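PDB 4GB7: 6-aminohexanoate-dimer hydrolase from Bacillus anthracis, which probably hydrolyses the amide bond of 6-aminohexanoate dimers, as a putative serine hydrolase of the beta-lactamase family. Local coordinates for residues N157-I169 with T175-D187. Sequence-based numbering, arbitrary orientation.
Sequences NRIDLEKTADTYI and TPFGKATLQQLMD
Four backbone hydrogen bonds and an apolar cluster around Leu182 join residues 157-169 to 175-187, beside helices 143-155 and 251-265 in what is probably the helical part of a beta-lactamase-type fold. Residues 157-169 are mostly loop with a weakly bonded turn at 165-168; 175-187 is a short weak turn followed by helix 182-186. The backbones meet in a single beta bridge, Thr164 with Thr181. Ala165 N donates to Ala180 O at 2.9 Å, and Leu182 N to Lys163 O at 3.0 Å. One further bond flanks the bridge on each side. Gln183 N reaches a lone pair of Leu161 O, and Asp166 N does the same at Gly178 O.

Leu182 CD2 touches Ile159 CD1 at 3.7 Å, and its CB packs on Leu161 CD2. Its CD1 meets the edge of the Tyr168 ring, 3.9 Å from CE2. That ring lies between Ile159 CG2 on one face and Thr167 CG2 on the other. Its OH accepts from Asp160 N, at the start of a type I turn. Leu185 CD1 adds a contact to Ala165 CB at 3.8 Å.

Thr181 is the N-cap of helix 182-186 and forms a capping box with Gln184. Leu182 N and Gln183 N, the donors to Lys163 and Leu161, belong to its first turn.

Glu162 bends at chi2 (-48°), which brings OE2 to 3.6 Å from Gln183 CB. One water links Glu162 OE1 to Thr181 OG1; a second donates to both Glu162 OE2 and Gln183 OE1. Gln183 NE2 donates to Asp187 OD2 and to Asn357 OD1.

Asp166 OD1 takes a bond from Thr164 OG1, while its OD2 accepts from Asn174 N. These bonds hold Asp166 beside Gly178, to whose O its backbone N donates.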
ATOM      1  N   ASN A 157      17.069   3.152 -17.961  1.00 24.07           N
ATOM      2  CA  ASN A 157      17.901   2.055 -18.506  1.00 22.60           C
ATOM      3  C   ASN A 157      18.907   1.437 -17.532  1.00 22.95           C
ATOM      4  O   ASN A 157      20.003   1.010 -17.914  1.00 27.05           O
ATOM      5  CB  ASN A 157      18.517   2.497 -19.826  1.00 26.74           C
ATOM      6  CG  ASN A 157      17.453   2.618 -20.908  1.00 33.50           C
ATOM      7  OD1 ASN A 157      16.699   1.672 -21.160  1.00 38.27           O
ATOM      8  ND2 ASN A 157      17.334   3.782 -21.489  1.00 42.10           N
ATOM      9  N   ARG A 158      18.539   1.418 -16.264  1.00 21.72           N
ATOM     10  CA  ARG A 158      19.378   0.852 -15.204  1.00 19.71           C
ATOM     11  C   ARG A 158      19.057  -0.612 -14.917  1.00 21.94           C
ATOM     12  O   ARG A 158      19.897  -1.370 -14.352  1.00 23.29           O
ATOM     13  CB  ARG A 158      19.252   1.689 -13.929  1.00 23.11           C
ATOM     14  CG  ARG A 158      19.820   3.087 -14.169  1.00 27.52           C
ATOM     15  CD  ARG A 158      19.981   3.877 -12.915  1.00 33.42           C
ATOM     16  NE  ARG A 158      21.065   3.320 -12.109  1.00 34.95           N
ATOM     17  CZ  ARG A 158      21.407   3.770 -10.906  1.00 36.20           C
ATOM     18  NH1 ARG A 158      20.723   4.766 -10.342  1.00 34.24           N
ATOM     19  NH2 ARG A 158      22.396   3.177 -10.252  1.00 42.70           N
ATOM     20  N   ILE A 159      17.830  -0.980 -15.262  1.00 19.97           N
ATOM     21  CA  ILE A 159      17.317  -2.348 -15.180  1.00 16.97           C
ATOM     22  C   ILE A 159      16.404  -2.586 -16.403  1.00 19.34           C
ATOM     23  O   ILE A 159      15.915  -1.643 -17.059  1.00 21.07           O
ATOM     24  CB  ILE A 159      16.524  -2.603 -13.878  1.00 19.11           C
ATOM     25  CG1 ILE A 159      15.291  -1.737 -13.774  1.00 23.10           C
ATOM     26  CG2 ILE A 159      17.415  -2.477 -12.625  1.00 21.57           C
ATOM     27  CD1 ILE A 159      14.501  -1.883 -12.489  1.00 22.46           C
ATOM     28  N   ASP A 160      16.175  -3.858 -16.694  1.00 22.07           N
ATOM     29  CA  ASP A 160      15.337  -4.312 -17.775  1.00 20.11           C
ATOM     30  C   ASP A 160      14.264  -5.182 -17.151  1.00 23.05           C
ATOM     31  O   ASP A 160      14.579  -6.208 -16.531  1.00 22.24           O
ATOM     32  CB  ASP A 160      16.198  -5.127 -18.720  1.00 20.06           C
ATOM     33  CG  ASP A 160      15.465  -5.595 -19.971  1.00 23.60           C
ATOM     34  OD1 ASP A 160      14.252  -5.761 -19.988  1.00 27.17           O
ATOM     35  OD2 ASP A 160      16.175  -5.895 -20.958  1.00 27.60           O
ATOM     36  N   LEU A 161      13.016  -4.767 -17.319  1.00 20.53           N
ATOM     37  CA  LEU A 161      11.892  -5.447 -16.713  1.00 20.66           C
ATOM     38  C   LEU A 161      11.673  -6.880 -17.237  1.00 20.30           C
ATOM     39  O   LEU A 161      11.015  -7.682 -16.613  1.00 22.32           O
ATOM     40  CB  LEU A 161      10.641  -4.605 -16.856  1.00 21.29           C
ATOM     41  CG  LEU A 161      10.634  -3.259 -16.135  1.00 24.64           C
ATOM     42  CD1 LEU A 161       9.314  -2.526 -16.348  1.00 26.27           C
ATOM     43  CD2 LEU A 161      10.884  -3.433 -14.648  1.00 31.20           C
ATOM     44  N   GLU A 162      12.291  -7.210 -18.363  1.00 20.08           N
ATOM     45  CA  GLU A 162      12.156  -8.541 -18.939  1.00 21.69           C
ATOM     46  C   GLU A 162      13.301  -9.470 -18.543  1.00 22.53           C
ATOM     47  O   GLU A 162      13.291 -10.658 -18.904  1.00 24.50           O
ATOM     48  CB  GLU A 162      12.027  -8.438 -20.469  1.00 26.61           C
ATOM     49  CG  GLU A 162      10.710  -7.847 -20.951  1.00 31.73           C
ATOM     50  CD  GLU A 162       9.467  -8.456 -20.295  1.00 29.79           C
ATOM     51  OE1 GLU A 162       9.413  -9.697 -20.140  1.00 31.12           O
ATOM     52  OE2 GLU A 162       8.532  -7.694 -19.930  1.00 35.01           O
ATOM     53  N   LYS A 163      14.281  -8.940 -17.801  1.00 20.27           N
ATOM     54  CA  LYS A 163      15.312  -9.767 -17.203  1.00 20.41           C
ATOM     55  C   LYS A 163      14.830 -10.377 -15.883  1.00 21.46           C
ATOM     56  O   LYS A 163      13.846  -9.898 -15.268  1.00 22.02           O
ATOM     57  CB  LYS A 163      16.602  -8.959 -17.059  1.00 22.89           C
ATOM     58  CG  LYS A 163      17.253  -8.682 -18.398  1.00 21.27           C
ATOM     59  CD  LYS A 163      18.571  -7.952 -18.244  1.00 24.49           C
ATOM     60  CE  LYS A 163      19.157  -7.686 -19.614  1.00 23.62           C
ATOM     61  NZ  LYS A 163      20.482  -6.985 -19.532  1.00 22.83           N
ATOM     62  N   THR A 164      15.493 -11.448 -15.467  1.00 21.86           N
ATOM     63  CA  THR A 164      15.174 -12.144 -14.237  1.00 22.38           C
ATOM     64  C   THR A 164      15.739 -11.393 -13.046  1.00 20.90           C
ATOM     65  O   THR A 164      16.759 -10.725 -13.129  1.00 19.50           O
ATOM     66  CB  THR A 164      15.777 -13.571 -14.198  1.00 21.53           C
ATOM     67  OG1 THR A 164      17.202 -13.509 -14.368  1.00 23.08           O
ATOM     68  CG2 THR A 164      15.132 -14.472 -15.263  1.00 25.71           C
ATOM     69  N   ALA A 165      15.065 -11.522 -11.911  1.00 22.58           N
ATOM     70  CA  ALA A 165      15.551 -10.930 -10.683  1.00 21.88           C
ATOM     71  C   ALA A 165      16.955 -11.383 -10.316  1.00 21.10           C
ATOM     72  O   ALA A 165      17.721 -10.590  -9.764  1.00 21.40           O
ATOM     73  CB  ALA A 165      14.578 -11.183  -9.512  1.00 18.65           C
ATOM     74  N   ASP A 166      17.315 -12.642 -10.604  1.00 21.95           N
ATOM     75  CA  ASP A 166      18.623 -13.146 -10.242  1.00 19.01           C
ATOM     76  C   ASP A 166      19.718 -12.652 -11.181  1.00 18.87           C
ATOM     77  O   ASP A 166      20.906 -12.891 -10.935  1.00 21.68           O
ATOM     78  CB  ASP A 166      18.638 -14.685 -10.043  1.00 22.58           C
ATOM     79  CG  ASP A 166      18.304 -15.480 -11.307  1.00 22.84           C
ATOM     80  OD1 ASP A 166      18.355 -14.935 -12.430  1.00 23.47           O
ATOM     81  OD2 ASP A 166      18.021 -16.704 -11.157  1.00 23.02           O
ATOM     82  N   THR A 167      19.323 -11.875 -12.187  1.00 19.05           N
ATOM     83  CA  THR A 167      20.296 -11.108 -12.985  1.00 18.73           C
ATOM     84  C   THR A 167      20.926 -10.016 -12.085  1.00 19.06           C
ATOM     85  O   THR A 167      22.104  -9.678 -12.198  1.00 19.66           O
ATOM     86  CB  THR A 167      19.642 -10.465 -14.229  1.00 21.51           C
ATOM     87  OG1 THR A 167      19.144 -11.501 -15.123  1.00 21.46           O
ATOM     88  CG2 THR A 167      20.665  -9.538 -14.977  1.00 23.65           C
ATOM     89  N   TYR A 168      20.113  -9.495 -11.170  1.00 19.97           N
ATOM     90  CA  TYR A 168      20.522  -8.396 -10.347  1.00 19.62           C
ATOM     91  C   TYR A 168      20.861  -8.824  -8.938  1.00 20.00           C
ATOM     92  O   TYR A 168      21.699  -8.190  -8.301  1.00 21.65           O
ATOM     93  CB  TYR A 168      19.444  -7.323 -10.317  1.00 18.38           C
ATOM     94  CG  TYR A 168      19.097  -6.839 -11.687  1.00 18.67           C
ATOM     95  CD1 TYR A 168      20.028  -6.134 -12.441  1.00 19.84           C
ATOM     96  CD2 TYR A 168      17.893  -7.169 -12.286  1.00 18.92           C
ATOM     97  CE1 TYR A 168      19.718  -5.703 -13.713  1.00 18.86           C
ATOM     98  CE2 TYR A 168      17.572  -6.753 -13.557  1.00 20.84           C
ATOM     99  CZ  TYR A 168      18.511  -6.058 -14.294  1.00 20.70           C
ATOM    100  OH  TYR A 168      18.223  -5.612 -15.565  1.00 21.01           O
ATOM    101  N   ILE A 169      20.176  -9.873  -8.442  1.00 20.96           N
ATOM    102  CA  ILE A 169      20.413 -10.382  -7.089  1.00 19.52           C
ATOM    103  C   ILE A 169      21.030 -11.789  -7.199  1.00 20.70           C
ATOM    104  O   ILE A 169      20.331 -12.777  -7.313  1.00 20.27           O
ATOM    105  CB  ILE A 169      19.112 -10.442  -6.261  1.00 21.07           C
ATOM    106  CG1 ILE A 169      18.334  -9.101  -6.327  1.00 23.11           C
ATOM    107  CG2 ILE A 169      19.490 -10.891  -4.847  1.00 22.45           C
ATOM    108  CD1 ILE A 169      19.060  -7.899  -5.772  1.00 23.78           C
ATOM    109  N   THR A 175      16.455 -19.572  -7.668  1.00 22.81           N
ATOM    110  CA  THR A 175      15.351 -19.693  -6.677  1.00 27.39           C
ATOM    111  C   THR A 175      14.067 -19.174  -7.284  1.00 24.67           C
ATOM    112  O   THR A 175      14.111 -18.521  -8.289  1.00 23.57           O
ATOM    113  CB  THR A 175      15.645 -18.960  -5.354  1.00 28.65           C
ATOM    114  OG1 THR A 175      15.545 -17.540  -5.542  1.00 28.02           O
ATOM    115  CG2 THR A 175      17.026 -19.346  -4.806  1.00 25.38           C
ATOM    116  N   PRO A 176      12.899 -19.435  -6.652  1.00 20.22           N
ATOM    117  CA  PRO A 176      11.670 -19.031  -7.298  1.00 21.91           C
ATOM    118  C   PRO A 176      11.526 -17.519  -7.596  1.00 21.99           C
ATOM    119  O   PRO A 176      11.031 -17.133  -8.668  1.00 23.62           O
ATOM    120  CB  PRO A 176      10.623 -19.430  -6.277  1.00 24.41           C
ATOM    121  CG  PRO A 176      11.215 -20.654  -5.646  1.00 25.69           C
ATOM    122  CD  PRO A 176      12.652 -20.309  -5.494  1.00 25.84           C
ATOM    123  N   PHE A 177      11.843 -16.678  -6.621  1.00 23.17           N
ATOM    124  CA  PHE A 177      11.825 -15.209  -6.884  1.00 23.14           C
ATOM    125  C   PHE A 177      12.941 -14.792  -7.816  1.00 20.18           C
ATOM    126  O   PHE A 177      12.787 -13.833  -8.556  1.00 24.15           O
ATOM    127  CB  PHE A 177      11.853 -14.357  -5.609  1.00 22.49           C
ATOM    128  CG  PHE A 177      10.564 -14.391  -4.837  1.00 21.99           C
ATOM    129  CD1 PHE A 177       9.410 -13.864  -5.383  1.00 24.61           C
ATOM    130  CD2 PHE A 177      10.515 -14.951  -3.576  1.00 22.40           C
ATOM    131  CE1 PHE A 177       8.221 -13.880  -4.680  1.00 24.48           C
ATOM    132  CE2 PHE A 177       9.333 -14.979  -2.873  1.00 21.43           C
ATOM    133  CZ  PHE A 177       8.196 -14.467  -3.442  1.00 21.61           C
ATOM    134  N   GLY A 178      14.048 -15.517  -7.798  1.00 19.39           N
ATOM    135  CA  GLY A 178      15.142 -15.258  -8.720  1.00 19.43           C
ATOM    136  C   GLY A 178      14.859 -15.476 -10.194  1.00 21.16           C
ATOM    137  O   GLY A 178      15.338 -14.703 -11.083  1.00 22.25           O
ATOM    138  N   LYS A 179      14.096 -16.521 -10.456  1.00 23.57           N
ATOM    139  CA  LYS A 179      13.768 -16.964 -11.797  1.00 22.47           C
ATOM    140  C   LYS A 179      12.696 -16.126 -12.432  1.00 22.63           C
ATOM    141  O   LYS A 179      12.534 -16.141 -13.652  1.00 24.56           O
ATOM    142  CB  LYS A 179      13.403 -18.470 -11.760  1.00 23.59           C
ATOM    143  CG  LYS A 179      14.615 -19.329 -11.452  1.00 29.60           C
ATOM    144  CD  LYS A 179      14.300 -20.775 -11.058  1.00 36.74           C
ATOM    145  CE  LYS A 179      14.037 -21.701 -12.213  1.00 44.32           C
ATOM    146  NZ  LYS A 179      13.568 -23.008 -11.647  1.00 39.82           N
ATOM    147  N   ALA A 180      11.925 -15.405 -11.624  1.00 22.95           N
ATOM    148  CA  ALA A 180      10.891 -14.540 -12.166  1.00 19.67           C
ATOM    149  C   ALA A 180      11.500 -13.319 -12.818  1.00 18.07           C
ATOM    150  O   ALA A 180      12.490 -12.765 -12.324  1.00 21.50           O
ATOM    151  CB  ALA A 180       9.970 -14.083 -11.050  1.00 18.88           C
ATOM    152  N   THR A 181      10.868 -12.852 -13.881  1.00 18.62           N
ATOM    153  CA  THR A 181      11.258 -11.567 -14.462  1.00 19.77           C
ATOM    154  C   THR A 181      10.754 -10.454 -13.574  1.00 19.32           C
ATOM    155  O   THR A 181       9.816 -10.647 -12.784  1.00 20.13           O
ATOM    156  CB  THR A 181      10.716 -11.308 -15.892  1.00 17.34           C
ATOM    157  OG1 THR A 181       9.281 -11.217 -15.869  1.00 22.02           O
ATOM    158  CG2 THR A 181      11.186 -12.365 -16.920  1.00 21.76           C
ATOM    159  N   LEU A 182      11.356  -9.280 -13.725  1.00 19.82           N
ATOM    160  CA  LEU A 182      10.912  -8.132 -12.961  1.00 19.98           C
ATOM    161  C   LEU A 182       9.440  -7.824 -13.246  1.00 18.47           C
ATOM    162  O   LEU A 182       8.690  -7.506 -12.310  1.00 20.82           O
ATOM    163  CB  LEU A 182      11.768  -6.913 -13.226  1.00 20.68           C
ATOM    164  CG  LEU A 182      13.046  -6.856 -12.414  1.00 22.41           C
ATOM    165  CD1 LEU A 182      13.967  -8.052 -12.623  1.00 25.05           C
ATOM    166  CD2 LEU A 182      13.765  -5.545 -12.687  1.00 23.69           C
ATOM    167  N   GLN A 183       9.044  -7.899 -14.515  1.00 18.58           N
ATOM    168  CA  GLN A 183       7.669  -7.679 -14.914  1.00 19.50           C
ATOM    169  C   GLN A 183       6.708  -8.659 -14.232  1.00 19.11           C
ATOM    170  O   GLN A 183       5.643  -8.245 -13.758  1.00 19.82           O
ATOM    171  CB  GLN A 183       7.507  -7.651 -16.446  1.00 21.66           C
ATOM    172  CG  GLN A 183       6.136  -7.114 -16.872  1.00 21.37           C
ATOM    173  CD  GLN A 183       5.896  -5.677 -16.413  1.00 19.23           C
ATOM    174  OE1 GLN A 183       6.660  -4.783 -16.722  1.00 22.38           O
ATOM    175  NE2 GLN A 183       4.807  -5.456 -15.689  1.00 20.64           N
ATOM    176  N   GLN A 184       7.076  -9.936 -14.182  1.00 22.20           N
ATOM    177  CA  GLN A 184       6.291 -10.951 -13.432  1.00 21.50           C
ATOM    178  C   GLN A 184       6.103 -10.598 -11.975  1.00 19.03           C
ATOM    179  O   GLN A 184       4.993 -10.763 -11.407  1.00 19.92           O
ATOM    180  CB  GLN A 184       6.883 -12.355 -13.635  1.00 20.52           C
ATOM    181  CG  GLN A 184       6.614 -12.823 -15.061  1.00 19.24           C
ATOM    182  CD  GLN A 184       7.496 -14.025 -15.490  1.00 22.05           C
ATOM    183  OE1 GLN A 184       8.488 -14.407 -14.786  1.00 20.89           O
ATOM    184  NE2 GLN A 184       7.172 -14.602 -16.637  1.00 26.09           N
ATOM    185  N   LEU A 185       7.171 -10.103 -11.360  1.00 18.68           N
ATOM    186  CA  LEU A 185       7.113  -9.638  -9.963  1.00 20.00           C
ATOM    187  C   LEU A 185       6.171  -8.435  -9.833  1.00 18.49           C
ATOM    188  O   LEU A 185       5.256  -8.399  -8.927  1.00 18.07           O
ATOM    189  CB  LEU A 185       8.515  -9.316  -9.440  1.00 20.46           C
ATOM    190  CG  LEU A 185       9.489 -10.473  -9.306  1.00 18.65           C
ATOM    191  CD1 LEU A 185      10.939  -9.998  -9.226  1.00 20.71           C
ATOM    192  CD2 LEU A 185       9.214 -11.372  -8.111  1.00 18.69           C
HETATM  193  N   MSE A 186       6.386  -7.450 -10.690  1.00 18.23           N
HETATM  194  CA  MSE A 186       5.514  -6.251 -10.771  1.00 19.39           C
HETATM  195  C   MSE A 186       4.017  -6.596 -10.891  1.00 17.63           C
HETATM  196  O   MSE A 186       3.146  -5.926 -10.284  1.00 19.35           O
HETATM  197  CB  MSE A 186       5.940  -5.359 -11.944  1.00 20.77           C
HETATM  198  CG  MSE A 186       7.243  -4.600 -11.754  1.00 20.47           C
HETATM  199 SE   MSE A 186       6.967  -3.136 -10.523  0.70 21.23          SE
HETATM  200  CE  MSE A 186       6.519  -1.852 -11.864  1.00 19.98           C
ATOM    201  N   ASP A 187       3.718  -7.662 -11.642  1.00 18.38           N
ATOM    202  CA  ASP A 187       2.337  -8.073 -11.878  1.00 19.66           C
ATOM    203  C   ASP A 187       1.819  -9.156 -10.923  1.00 17.83           C
ATOM    204  O   ASP A 187       0.717  -9.693 -11.150  1.00 21.21           O
ATOM    205  CB  ASP A 187       2.164  -8.521 -13.346  1.00 22.18           C
ATOM    206  CG  ASP A 187       2.256  -7.350 -14.332  1.00 23.19           C
ATOM    207  OD1 ASP A 187       1.940  -6.221 -13.918  1.00 20.73           O
ATOM    208  OD2 ASP A 187       2.702  -7.559 -15.477  1.00 23.04           O
TER
HETATM  209  O   HOH W   1       8.158 -10.951 -18.273  1.00 25.13           O
HETATM  210  O   HOH W   2       8.095  -5.015 -18.967  1.00 32.94           O